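Local coordinates for protein diheme cytochrome c (Shewanella baltica, PDB 3U99) that probably carries electrons, as a bacterial c-type cytochrome that holds two covalently bound hemes c, each with its iron ligated by two histidines, at residues Ser21-Met24 / Ala25-Ala28; Ile104-Met108 / Val109-Pro113; Glu93-Phe96 / Phe97-His101. All coordinates share one frame; numbering follows the deposited sequence.

Contact 1 of 3, residues Ser21-Met24 / Ala25-Ala28; sequences SCHM and AYPA. With HEC (heme c), chain C.
The second half of a c-type heme-binding CXXCH motif runs straight into the loop 25-28, and the two meet where Tyr26 comes up beside the ring of His23. Cys19, Cys22 and His23 are the fixed residues of the motif. Cys22 SG is covalently bonded to heme CAC at 1.9 Å. His23 NE2 binds the heme iron FE at 2.0 Å, with His46 supplying the other axial nitrogen. The opposite nitrogen of the imidazole is held as well. His23 ND1 donates to Met24 O over 2.7 Å, almost straight at 172° and with the acceptor in the ring plane, which fixes the rotation of the ring and probably strengthens its donation to iron. CG of His23 lies between its backbone N and carbonyl carbon (chi1 53°), a setting that drops the ring from the loop onto the heme. Tyr26 covers one face of this imidazole, its CE2 lying 3.3 Å from His23 ND1. The rings are inclined at 34°, an oblique pairing. Met24 O lies over one face of the phenol, toward its rim. The Met24 side chain crosses that of Tyr26 at about a right angle, with Met24 CG 3.9 Å from Tyr26 CE1; its sulfur makes an oblique Met-aromatic contact, and a bend at chi3 brings Met24 CE within 3.9 Å of Pro27 CD. Tyr26 OH approaches heme CBA at 3.4 Å and is hydrogen-bonded to Ser119 O. The whole stretch is a loop between helix 13-19 and helix 33-40; Tyr26 O is tied back to Tyr15 of the former, Ala28 O to Trp36 of the latter, and Ala28 touches helix 55-67.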
loop_
_atom_site.group_PDB
_atom_site.type_symbol
_atom_site.label_atom_id
_atom_site.label_comp_id
_atom_site.label_asym_id
_atom_site.label_seq_id
_atom_site.Cartn_x
_atom_site.Cartn_y
_atom_site.Cartn_z
ATOM N N SER A 21 7.778 1.663 -7.449
ATOM C CA SER A 21 8.305 1.098 -8.675
ATOM C C SER A 21 7.409 0.045 -9.324
ATOM O O SER A 21 7.305 -0.014 -10.551
ATOM C CB SER A 21 9.675 0.462 -8.290
ATOM O OG SER A 21 10.244 0.116 -9.541
ATOM N N CYS A 22 6.777 -0.790 -8.520
ATOM C CA CYS A 22 5.967 -1.895 -9.017
ATOM C C CYS A 22 4.489 -1.744 -8.711
ATOM O O CYS A 22 3.593 -2.362 -9.280
ATOM C CB CYS A 22 6.419 -3.189 -8.331
ATOM S SG CYS A 22 8.125 -3.632 -8.816
ATOM N N HIS A 23 4.143 -0.948 -7.707
ATOM C CA HIS A 23 2.847 -0.608 -7.184
ATOM C C HIS A 23 2.969 0.787 -6.588
ATOM O O HIS A 23 4.049 1.345 -6.488
ATOM C CB HIS A 23 2.388 -1.602 -6.126
ATOM C CG HIS A 23 3.321 -1.874 -4.996
ATOM N ND1 HIS A 23 3.642 -0.968 -4.025
ATOM C CD2 HIS A 23 3.988 -2.982 -4.735
ATOM C CE1 HIS A 23 4.496 -1.550 -3.176
ATOM N NE2 HIS A 23 4.734 -2.789 -3.579
ATOM N N MET A 24 1.857 1.357 -6.215
ATOM C CA MET A 24 1.866 2.703 -5.587
ATOM C C MET A 24 2.680 2.623 -4.311
ATOM O O MET A 24 2.791 1.598 -3.638
ATOM C CB MET A 24 0.425 3.100 -5.208
ATOM C CG MET A 24 -0.310 2.107 -4.312
ATOM S SD MET A 24 -1.708 2.925 -3.481
ATOM C CE MET A 24 -0.860 3.886 -2.277
ATOM N N ALA A 25 3.193 3.793 -3.944
ATOM C CA ALA A 25 3.931 3.916 -2.714
ATOM C C ALA A 25 2.961 4.050 -1.549
ATOM O O ALA A 25 2.293 5.064 -1.337
ATOM C CB ALA A 25 4.885 5.091 -2.755
ATOM N N TYR A 26 2.864 2.978 -0.763
ATOM C CA TYR A 26 1.941 2.945 0.354
ATOM C C TYR A 26 2.341 3.929 1.442
ATOM O O TYR A 26 3.481 3.915 1.888
ATOM C CB TYR A 26 1.872 1.564 0.979
ATOM C CG TYR A 26 1.355 0.521 0.013
ATOM C CD1 TYR A 26 0.033 0.575 -0.436
ATOM C CD2 TYR A 26 2.147 -0.487 -0.478
ATOM C CE1 TYR A 26 -0.438 -0.372 -1.332
ATOM C CE2 TYR A 26 1.686 -1.439 -1.357
ATOM C CZ TYR A 26 0.369 -1.369 -1.790
ATOM O OH TYR A 26 -0.015 -2.334 -2.686
ATOM N N PRO A 27 1.480 4.820 1.890
ATOM C CA PRO A 27 1.836 5.692 3.021
ATOM C C PRO A 27 2.336 4.895 4.207
ATOM O O PRO A 27 1.801 3.844 4.577
ATOM C CB PRO A 27 0.513 6.397 3.340
ATOM C CG PRO A 27 -0.163 6.496 1.975
ATOM C CD PRO A 27 0.176 5.188 1.298
ATOM N N ALA A 28 3.368 5.412 4.840
ATOM C CA ALA A 28 3.984 4.751 5.998
ATOM C C ALA A 28 3.009 4.526 7.119
ATOM O O ALA A 28 3.165 3.583 7.919
ATOM C CB ALA A 28 5.129 5.585 6.528
HETATM FE FE HEC C . 5.872 -4.211 -2.655
HETATM C CHA HEC C . 3.029 -5.894 -2.101
HETATM C CHB HEC C . 5.580 -2.656 0.355
HETATM C CHC HEC C . 8.653 -2.428 -3.322
HETATM C CHD HEC C . 6.259 -5.904 -5.577
HETATM N NA HEC C . 4.548 -4.260 -1.141
HETATM C C1A HEC C . 3.387 -5.015 -1.109
HETATM C C2A HEC C . 2.641 -4.711 0.100
HETATM C C3A HEC C . 3.364 -3.783 0.769
HETATM C C4A HEC C . 4.574 -3.546 -0.007
HETATM C CMA HEC C . 3.033 -3.159 2.097
HETATM C CAA HEC C . 1.357 -5.353 0.451
HETATM C CBA HEC C . 0.183 -4.714 -0.262
HETATM C CGA HEC C . -1.130 -5.288 0.275
HETATM O O1A HEC C . -1.460 -4.973 1.449
HETATM O O2A HEC C . -1.825 -6.059 -0.414
HETATM N NB HEC C . 6.935 -2.816 -1.648
HETATM C C1B HEC C . 6.675 -2.324 -0.390
HETATM C C2B HEC C . 7.781 -1.479 0.003
HETATM C C3B HEC C . 8.652 -1.419 -1.019
HETATM C C4B HEC C . 8.120 -2.224 -2.060
HETATM C CMB HEC C . 7.838 -0.797 1.364
HETATM C CAB HEC C . 10.002 -0.716 -1.138
HETATM C CBB HEC C . 10.986 -1.295 -0.101
HETATM N NC HEC C . 7.189 -4.143 -4.166
HETATM C C1C HEC C . 8.236 -3.301 -4.298
HETATM C C2C HEC C . 8.925 -3.460 -5.531
HETATM C C3C HEC C . 8.243 -4.439 -6.164
HETATM C C4C HEC C . 7.208 -4.900 -5.320
HETATM C CMC HEC C . 10.086 -2.579 -6.017
HETATM C CAC HEC C . 8.512 -4.961 -7.557
HETATM C CBC HEC C . 9.901 -5.514 -7.826
HETATM N ND HEC C . 4.872 -5.656 -3.600
HETATM C C1D HEC C . 5.228 -6.240 -4.778
HETATM C C2D HEC C . 4.235 -7.271 -5.128
HETATM C C3D HEC C . 3.311 -7.271 -4.153
HETATM C C4D HEC C . 3.709 -6.223 -3.237
HETATM C CMD HEC C . 4.321 -8.263 -6.265
HETATM C CAD HEC C . 2.120 -8.167 -4.079
HETATM C CBD HEC C . 0.845 -7.531 -4.730
HETATM C CGD HEC C . -0.274 -8.568 -4.751
HETATM O O1D HEC C . -1.248 -8.040 -5.530
HETATM O O2D HEC C . -0.407 -9.241 -3.623
#

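Contact 2 of 3, residues Ile104-Met108 / Val109-Pro113; sequences IPRRM and VQDNP. With HEC (heme c), chain B.
Ile104 CG2 packs against Val109 CG2 at 3.7 Å, the two side chains crossing at about a right angle, and both also reach the heme. Ile104 CD1 touches heme C2D at 3.5 Å, while Val109 CG2 lies 3.6 Å from heme CBC; with CG1 anti to the backbone N (chi1 -173°), CG2 is the branch left to meet both Ile104 and the heme. One carbonyl gathers the backbone: Arg106 O accepts from Asp111 N at 2.9 Å and from Val109 N, the donors arriving from opposite faces of the carbonyl plane. The exposed Arg106 side chain has two conformers. In the one described it bends at chi3, so that NH2 lies beside Gln110 CB and Arg106 NH1 forms a salt bridge with Asp111 OD1 at 3.3 Å. The oxygen lies well out of the guanidinium plane, so no N-H points at it and the attraction is one of charge; guanidinium and carboxylate planes stand 88° apart. Asn112 ND2 donates to Met108 O over 3.0 Å at 161°, from above the carbonyl plane, and also to Pro141 O, just after strand 139-140, while Asn112 OD1 accepts from Lys114 N. With an alanine here, Met108 O and Pro141 O would probably lose this shared donor and Lys114 N its acceptor, leaving the turn freer to shift. One water lies within bonding reach of both Ile104 O and Gln110 OE1, and a second links Arg107 O with Asp111 O. The arrangement is a 3-10 segment at 106-108 followed by a type I beta turn from Val109 to Asn112, which places Ile104 and Val109 on the second heme pocket.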
loop_
_atom_site.group_PDB
_atom_site.type_symbol
_atom_site.label_atom_id
_atom_site.label_comp_id
_atom_site.label_asym_id
_atom_site.label_seq_id
_atom_site.Cartn_x
_atom_site.Cartn_y
_atom_site.Cartn_z
ATOM N N ILE A 104 -17.825 -4.560 0.263
ATOM C CA ILE A 104 -17.556 -4.426 -1.175
ATOM C C ILE A 104 -17.550 -5.825 -1.776
ATOM O O ILE A 104 -16.738 -6.662 -1.366
ATOM C CB ILE A 104 -16.219 -3.727 -1.407
ATOM C CG1 ILE A 104 -16.139 -2.380 -0.688
ATOM C CG2 ILE A 104 -15.965 -3.640 -2.911
ATOM C CD1 ILE A 104 -14.721 -1.827 -0.715
ATOM N N PRO A 105 -18.442 -6.111 -2.700
ATOM C CA PRO A 105 -18.526 -7.482 -3.225
ATOM C C PRO A 105 -17.456 -7.879 -4.234
ATOM O O PRO A 105 -16.822 -7.070 -4.866
ATOM C CB PRO A 105 -19.862 -7.440 -3.939
ATOM C CG PRO A 105 -20.060 -6.039 -4.372
ATOM C CD PRO A 105 -19.420 -5.202 -3.289
ATOM N N ARG A 106 -17.316 -9.185 -4.360
ATOM C CA ARG A 106 -16.225 -9.706 -5.169
ATOM C C ARG A 106 -16.393 -9.313 -6.630
ATOM O O ARG A 106 -15.421 -9.209 -7.374
ATOM C CB ARG A 106 -16.175 -11.247 -5.052
ATOM C CG ARG A 106 -15.927 -11.767 -3.731
ATOM C CD ARG A 106 -15.887 -13.303 -3.844
ATOM N NE ARG A 106 -14.805 -13.795 -4.686
ATOM C CZ ARG A 106 -14.201 -14.420 -5.667
ATOM N NH1 ARG A 106 -14.920 -14.980 -6.650
ATOM N NH2 ARG A 106 -12.860 -14.515 -5.715
ATOM N N ARG A 107 -17.505 -9.102 -7.200
ATOM C CA ARG A 107 -17.735 -8.647 -8.564
ATOM C C ARG A 107 -17.007 -7.341 -8.871
ATOM O O ARG A 107 -16.748 -7.040 -9.981
ATOM C CB ARG A 107 -19.275 -8.508 -8.867
ATOM C CG ARG A 107 -19.976 -7.238 -8.419
ATOM C CD ARG A 107 -21.356 -7.097 -9.153
ATOM N NE ARG A 107 -22.197 -8.233 -8.810
ATOM C CZ ARG A 107 -22.487 -9.282 -9.585
ATOM N NH1 ARG A 107 -23.231 -10.241 -9.047
ATOM N NH2 ARG A 107 -22.128 -9.363 -10.858
ATOM N N MET A 108 -16.820 -6.564 -7.775
ATOM C CA MET A 108 -16.165 -5.271 -8.005
ATOM C C MET A 108 -14.656 -5.333 -7.803
ATOM O O MET A 108 -13.982 -4.338 -8.079
ATOM C CB MET A 108 -16.712 -4.226 -7.027
ATOM C CG MET A 108 -18.172 -3.907 -7.281
ATOM S SD MET A 108 -18.813 -2.683 -6.152
ATOM C CE MET A 108 -20.564 -3.010 -6.310
ATOM N N VAL A 109 -14.094 -6.356 -7.371
ATOM C CA VAL A 109 -12.711 -6.568 -6.940
ATOM C C VAL A 109 -12.152 -7.811 -7.632
ATOM O O VAL A 109 -11.617 -7.688 -8.743
ATOM C CB VAL A 109 -12.620 -6.596 -5.403
ATOM C CG1 VAL A 109 -11.160 -6.646 -4.958
ATOM C CG2 VAL A 109 -13.352 -5.363 -4.815
ATOM N N GLN A 110 -12.183 -8.962 -6.968
ATOM C CA GLN A 110 -11.529 -10.132 -7.511
ATOM C C GLN A 110 -12.061 -10.522 -8.870
ATOM O O GLN A 110 -11.330 -11.038 -9.710
ATOM C CB GLN A 110 -11.703 -11.283 -6.509
ATOM C CG GLN A 110 -10.962 -10.972 -5.208
ATOM C CD GLN A 110 -11.752 -10.257 -4.132
ATOM O OE1 GLN A 110 -12.830 -9.730 -4.203
ATOM N NE2 GLN A 110 -11.162 -10.207 -2.908
ATOM N N ASP A 111 -13.338 -10.272 -9.114
ATOM C CA ASP A 111 -13.929 -10.614 -10.416
ATOM C C ASP A 111 -13.992 -9.462 -11.420
ATOM O O ASP A 111 -14.603 -9.557 -12.455
ATOM C CB ASP A 111 -15.337 -11.236 -10.221
ATOM C CG ASP A 111 -15.295 -12.542 -9.417
ATOM O OD1 ASP A 111 -14.252 -13.247 -9.392
ATOM O OD2 ASP A 111 -16.323 -12.830 -8.798
ATOM N N ASN A 112 -13.396 -8.354 -11.019
ATOM C CA ASN A 112 -13.363 -7.136 -11.810
ATOM C C ASN A 112 -11.979 -7.008 -12.463
ATOM O O ASN A 112 -11.014 -6.747 -11.786
ATOM C CB ASN A 112 -13.644 -5.944 -10.944
ATOM C CG ASN A 112 -13.572 -4.630 -11.735
ATOM O OD1 ASN A 112 -13.310 -4.597 -12.936
ATOM N ND2 ASN A 112 -13.852 -3.567 -11.016
ATOM N N PRO A 113 -11.806 -7.227 -13.740
ATOM C CA PRO A 113 -10.500 -7.240 -14.368
ATOM C C PRO A 113 -9.795 -5.897 -14.278
ATOM O O PRO A 113 -8.568 -5.809 -14.421
ATOM C CB PRO A 113 -10.771 -7.625 -15.836
ATOM C CG PRO A 113 -12.231 -7.818 -15.977
ATOM C CD PRO A 113 -12.889 -7.593 -14.661
HETATM FE FE HEC B . -10.362 1.357 0.242
HETATM C CHA HEC B . -12.807 2.803 2.097
HETATM C CHB HEC B . -8.051 2.308 2.511
HETATM C CHC HEC B . -7.971 -0.384 -1.532
HETATM C CHD HEC B . -12.639 0.699 -2.172
HETATM N NA HEC B . -10.397 2.412 1.937
HETATM C C1A HEC B . -11.482 2.930 2.576
HETATM C C2A HEC B . -11.112 3.650 3.761
HETATM C C3A HEC B . -9.779 3.512 3.875
HETATM C C4A HEC B . -9.321 2.719 2.738
HETATM C CMA HEC B . -8.848 4.088 4.941
HETATM C CAA HEC B . -12.037 4.437 4.649
HETATM C CBA HEC B . -12.403 5.725 3.929
HETATM C CGA HEC B . -13.381 6.642 4.640
HETATM O O1A HEC B . -13.508 6.451 5.893
HETATM O O2A HEC B . -13.900 7.642 4.141
HETATM N NB HEC B . -8.380 1.038 0.482
HETATM C C1B HEC B . -7.580 1.507 1.523
HETATM C C2B HEC B . -6.265 1.056 1.292
HETATM C C3B HEC B . -6.273 0.286 0.201
HETATM C C4B HEC B . -7.585 0.290 -0.345
HETATM C CMB HEC B . -5.109 1.457 2.235
HETATM C CAB HEC B . -5.110 -0.401 -0.544
HETATM C CBB HEC B . -4.219 -1.296 0.427
HETATM N NC HEC B . -10.316 0.330 -1.497
HETATM C C1C HEC B . -9.262 -0.278 -2.044
HETATM C C2C HEC B . -9.536 -0.794 -3.334
HETATM C C3C HEC B . -10.869 -0.447 -3.526
HETATM C C4C HEC B . -11.331 0.257 -2.404
HETATM C CMC HEC B . -8.573 -1.438 -4.289
HETATM C CAC HEC B . -11.686 -0.653 -4.783
HETATM C CBC HEC B . -11.946 -2.111 -5.164
HETATM N ND HEC B . -12.341 1.653 0.021
HETATM C C1D HEC B . -13.071 1.299 -1.068
HETATM C C2D HEC B . -14.453 1.622 -0.839
HETATM C C3D HEC B . -14.558 2.139 0.410
HETATM C C4D HEC B . -13.169 2.188 0.916
HETATM C CMD HEC B . -15.570 1.358 -1.819
HETATM C CAD HEC B . -15.831 2.615 1.078
HETATM C CBD HEC B . -16.538 1.344 1.656
HETATM C CGD HEC B . -17.992 1.568 2.059
HETATM O O1D HEC B . -17.927 2.748 2.763
HETATM O O2D HEC B . -18.599 0.460 2.458
HETATM O O HOH W 1 -14.684 -8.697 -2.113
HETATM O O HOH W 2 -17.447 -7.902 -12.291
#

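Contact 3 of 3, residues Glu93-Phe96 / Phe97-His101; sequences EQAF and FIRKH. With HEC (heme c), chain B.
Backbone hydrogen bonds carry the first turn from 93-96 into 97-101. Gln94 O accepts from Ile98 N at 3.0 Å and 168°, with a weak second bond from Phe97 N; Ala95 O and Phe96 O accept from Arg99 N and Lys100 N. Gln94 holds the N-cap position of helix 95-101, and its side-chain OE1 is bonded to Gln89. Among side chains, Phe96 has its ring set between its own N and carbonyl carbon (chi1 84°), which places one face over Phe97 N and CB. The Lys100 chain reaches the edge of that ring, its CD 4.1 Å from Phe96 CD1. Arg99 folds back through a bend at chi3, laying one guanidinium face over Phe96 O; the approach of Arg99 NH2 to Phe96 CA, at 2.9 Å, is so short that its detail is doubtful.

This helix delivers an axial ligand of the second heme: His101 NE2 binds the heme iron FE at 2.0 Å, opposite His125. His101 ND1 donates to Phe97 O over 2.9 Å, with the acceptor in the imidazole plane, fixing the ring's rotation. Aromatic contacts surround the same ring. Phe97 CZ lies 3.4 Å above the His101 ring plane, Phe97 CE1 touches heme C3B at 3.4 Å, and Phe118 meets both rings edge-to-face.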
loop_
_atom_site.group_PDB
_atom_site.type_symbol
_atom_site.label_atom_id
_atom_site.label_comp_id
_atom_site.label_asym_id
_atom_site.label_seq_id
_atom_site.Cartn_x
_atom_site.Cartn_y
_atom_site.Cartn_z
ATOM N N GLU A 93 -4.378 -7.422 4.828
ATOM C CA GLU A 93 -4.656 -8.476 5.797
ATOM C C GLU A 93 -4.864 -7.910 7.179
ATOM O O GLU A 93 -5.121 -8.619 8.156
ATOM C CB GLU A 93 -3.446 -9.441 5.870
ATOM C CG GLU A 93 -3.247 -10.266 4.619
ATOM C CD GLU A 93 -1.927 -11.050 4.630
ATOM O OE1 GLU A 93 -0.908 -10.698 5.254
ATOM O OE2 GLU A 93 -2.008 -12.091 3.914
ATOM N N GLN A 94 -4.696 -6.607 7.331
ATOM C CA GLN A 94 -4.931 -6.009 8.639
ATOM C C GLN A 94 -6.431 -5.880 8.904
ATOM O O GLN A 94 -7.254 -5.614 8.059
ATOM C CB GLN A 94 -4.213 -4.670 8.720
ATOM C CG GLN A 94 -2.734 -4.659 8.327
ATOM C CD GLN A 94 -1.937 -5.704 9.049
ATOM O OE1 GLN A 94 -1.310 -6.657 8.542
ATOM N NE2 GLN A 94 -2.026 -5.565 10.341
ATOM N N ALA A 95 -6.732 -6.011 10.172
ATOM C CA ALA A 95 -8.127 -5.974 10.605
ATOM C C ALA A 95 -8.765 -4.624 10.268
ATOM O O ALA A 95 -9.922 -4.611 9.884
ATOM C CB ALA A 95 -8.219 -6.202 12.086
ATOM N N PHE A 96 -8.062 -3.507 10.349
ATOM C CA PHE A 96 -8.708 -2.221 10.038
ATOM C C PHE A 96 -9.110 -2.180 8.541
ATOM O O PHE A 96 -10.139 -1.660 8.184
ATOM C CB PHE A 96 -7.808 -0.998 10.374
ATOM C CG PHE A 96 -6.779 -0.632 9.252
ATOM C CD1 PHE A 96 -7.090 0.240 8.243
ATOM C CD2 PHE A 96 -5.506 -1.191 9.245
ATOM C CE1 PHE A 96 -6.116 0.562 7.246
ATOM C CE2 PHE A 96 -4.561 -0.880 8.217
ATOM C CZ PHE A 96 -4.896 -0.032 7.236
ATOM N N PHE A 97 -8.288 -2.798 7.731
ATOM C CA PHE A 97 -8.517 -2.751 6.307
ATOM C C PHE A 97 -9.729 -3.633 6.015
ATOM O O PHE A 97 -10.606 -3.255 5.296
ATOM C CB PHE A 97 -7.315 -3.324 5.535
ATOM C CG PHE A 97 -7.575 -3.363 4.089
ATOM C CD1 PHE A 97 -7.327 -2.223 3.326
ATOM C CD2 PHE A 97 -8.163 -4.447 3.492
ATOM C CE1 PHE A 97 -7.657 -2.225 1.996
ATOM C CE2 PHE A 97 -8.508 -4.407 2.151
ATOM C CZ PHE A 97 -8.251 -3.293 1.413
ATOM N N ILE A 98 -9.718 -4.873 6.549
ATOM C CA ILE A 98 -10.781 -5.842 6.247
ATOM C C ILE A 98 -12.092 -5.231 6.682
ATOM O O ILE A 98 -13.107 -5.307 5.991
ATOM C CB ILE A 98 -10.433 -7.188 6.903
ATOM C CG1 ILE A 98 -9.184 -7.794 6.311
ATOM C CG2 ILE A 98 -11.633 -8.154 6.784
ATOM C CD1 ILE A 98 -8.597 -8.912 7.109
ATOM N N ARG A 99 -12.358 -4.574 7.771
ATOM C CA ARG A 99 -13.416 -3.979 8.308
ATOM C C ARG A 99 -13.969 -2.860 7.396
ATOM O O ARG A 99 -15.149 -2.758 7.214
ATOM C CB ARG A 99 -13.135 -3.434 9.703
ATOM C CG ARG A 99 -14.300 -2.773 10.384
ATOM C CD ARG A 99 -13.854 -2.434 11.838
ATOM N NE ARG A 99 -12.770 -1.463 11.746
ATOM C CZ ARG A 99 -11.448 -1.674 11.952
ATOM N NH1 ARG A 99 -10.934 -2.816 12.381
ATOM N NH2 ARG A 99 -10.567 -0.700 11.747
ATOM N N LYS A 100 -13.003 -2.071 6.903
ATOM C CA LYS A 100 -13.404 -0.960 6.069
ATOM C C LYS A 100 -13.896 -1.442 4.710
ATOM O O LYS A 100 -14.654 -0.672 4.081
ATOM C CB LYS A 100 -12.249 0.078 5.949
ATOM C CG LYS A 100 -12.085 0.810 7.286
ATOM C CD LYS A 100 -10.841 1.599 7.315
ATOM C CE LYS A 100 -10.597 2.351 8.633
ATOM N NZ LYS A 100 -11.838 3.053 9.082
ATOM N N HIS A 101 -13.513 -2.608 4.268
ATOM C CA HIS A 101 -13.826 -3.047 2.893
ATOM C C HIS A 101 -14.809 -4.217 2.848
ATOM O O HIS A 101 -15.070 -4.769 1.766
ATOM C CB HIS A 101 -12.516 -3.411 2.190
ATOM C CG HIS A 101 -11.698 -2.181 1.982
ATOM N ND1 HIS A 101 -10.896 -1.667 2.946
ATOM C CD2 HIS A 101 -11.593 -1.296 0.935
ATOM C CE1 HIS A 101 -10.329 -0.541 2.524
ATOM N NE2 HIS A 101 -10.730 -0.278 1.282
HETATM FE FE HEC B . -10.362 1.357 0.242
HETATM C CHA HEC B . -12.807 2.803 2.097
HETATM C CHB HEC B . -8.051 2.308 2.511
HETATM C CHC HEC B . -7.971 -0.384 -1.532
HETATM C CHD HEC B . -12.639 0.699 -2.172
HETATM N NA HEC B . -10.397 2.412 1.937
HETATM C C1A HEC B . -11.482 2.930 2.576
HETATM C C2A HEC B . -11.112 3.650 3.761
HETATM C C3A HEC B . -9.779 3.512 3.875
HETATM C C4A HEC B . -9.321 2.719 2.738
HETATM C CMA HEC B . -8.848 4.088 4.941
HETATM C CAA HEC B . -12.037 4.437 4.649
HETATM C CBA HEC B . -12.403 5.725 3.929
HETATM C CGA HEC B . -13.381 6.642 4.640
HETATM O O1A HEC B . -13.508 6.451 5.893
HETATM O O2A HEC B . -13.900 7.642 4.141
HETATM N NB HEC B . -8.380 1.038 0.482
HETATM C C1B HEC B . -7.580 1.507 1.523
HETATM C C2B HEC B . -6.265 1.056 1.292
HETATM C C3B HEC B . -6.273 0.286 0.201
HETATM C C4B HEC B . -7.585 0.290 -0.345
HETATM C CMB HEC B . -5.109 1.457 2.235
HETATM C CAB HEC B . -5.110 -0.401 -0.544
HETATM C CBB HEC B . -4.219 -1.296 0.427
HETATM N NC HEC B . -10.316 0.330 -1.497
HETATM C C1C HEC B . -9.262 -0.278 -2.044
HETATM C C2C HEC B . -9.536 -0.794 -3.334
HETATM C C3C HEC B . -10.869 -0.447 -3.526
HETATM C C4C HEC B . -11.331 0.257 -2.404
HETATM C CMC HEC B . -8.573 -1.438 -4.289
HETATM C CAC HEC B . -11.686 -0.653 -4.783
HETATM C CBC HEC B . -11.946 -2.111 -5.164
HETATM N ND HEC B . -12.341 1.653 0.021
HETATM C C1D HEC B . -13.071 1.299 -1.068
HETATM C C2D HEC B . -14.453 1.622 -0.839
HETATM C C3D HEC B . -14.558 2.139 0.410
HETATM C C4D HEC B . -13.169 2.188 0.916
HETATM C CMD HEC B . -15.570 1.358 -1.819
HETATM C CAD HEC B . -15.831 2.615 1.078
HETATM C CBD HEC B . -16.538 1.344 1.656
HETATM C CGD HEC B . -17.992 1.568 2.059
HETATM O O1D HEC B . -17.927 2.748 2.763
HETATM O O2D HEC B . -18.599 0.460 2.458
#

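In the fold
Along the chain, contact 1 comes first, in the loop between helices 13-19 and 33-40; contact 3 follows on helix 95-101, and contact 2 in the loop between that helix and strand 139-140. Contact 1 serves the first heme, whereas contacts 2 and 3 touch the second, with adjoining segments in sequence and centres about 16 Å apart. The centre of contact 1 lies about 18 Å from that of contact 3 and about 22 Å from that of contact 2, with no touch to either. All belong to the diheme cytochrome c family fold. Tyr26 of contact 1 nevertheless touches the first heme and comes within about 4 Å of the second, and Met24 packs against Cys121, a covalent attachment point of the second, consistent with electron transfer between them.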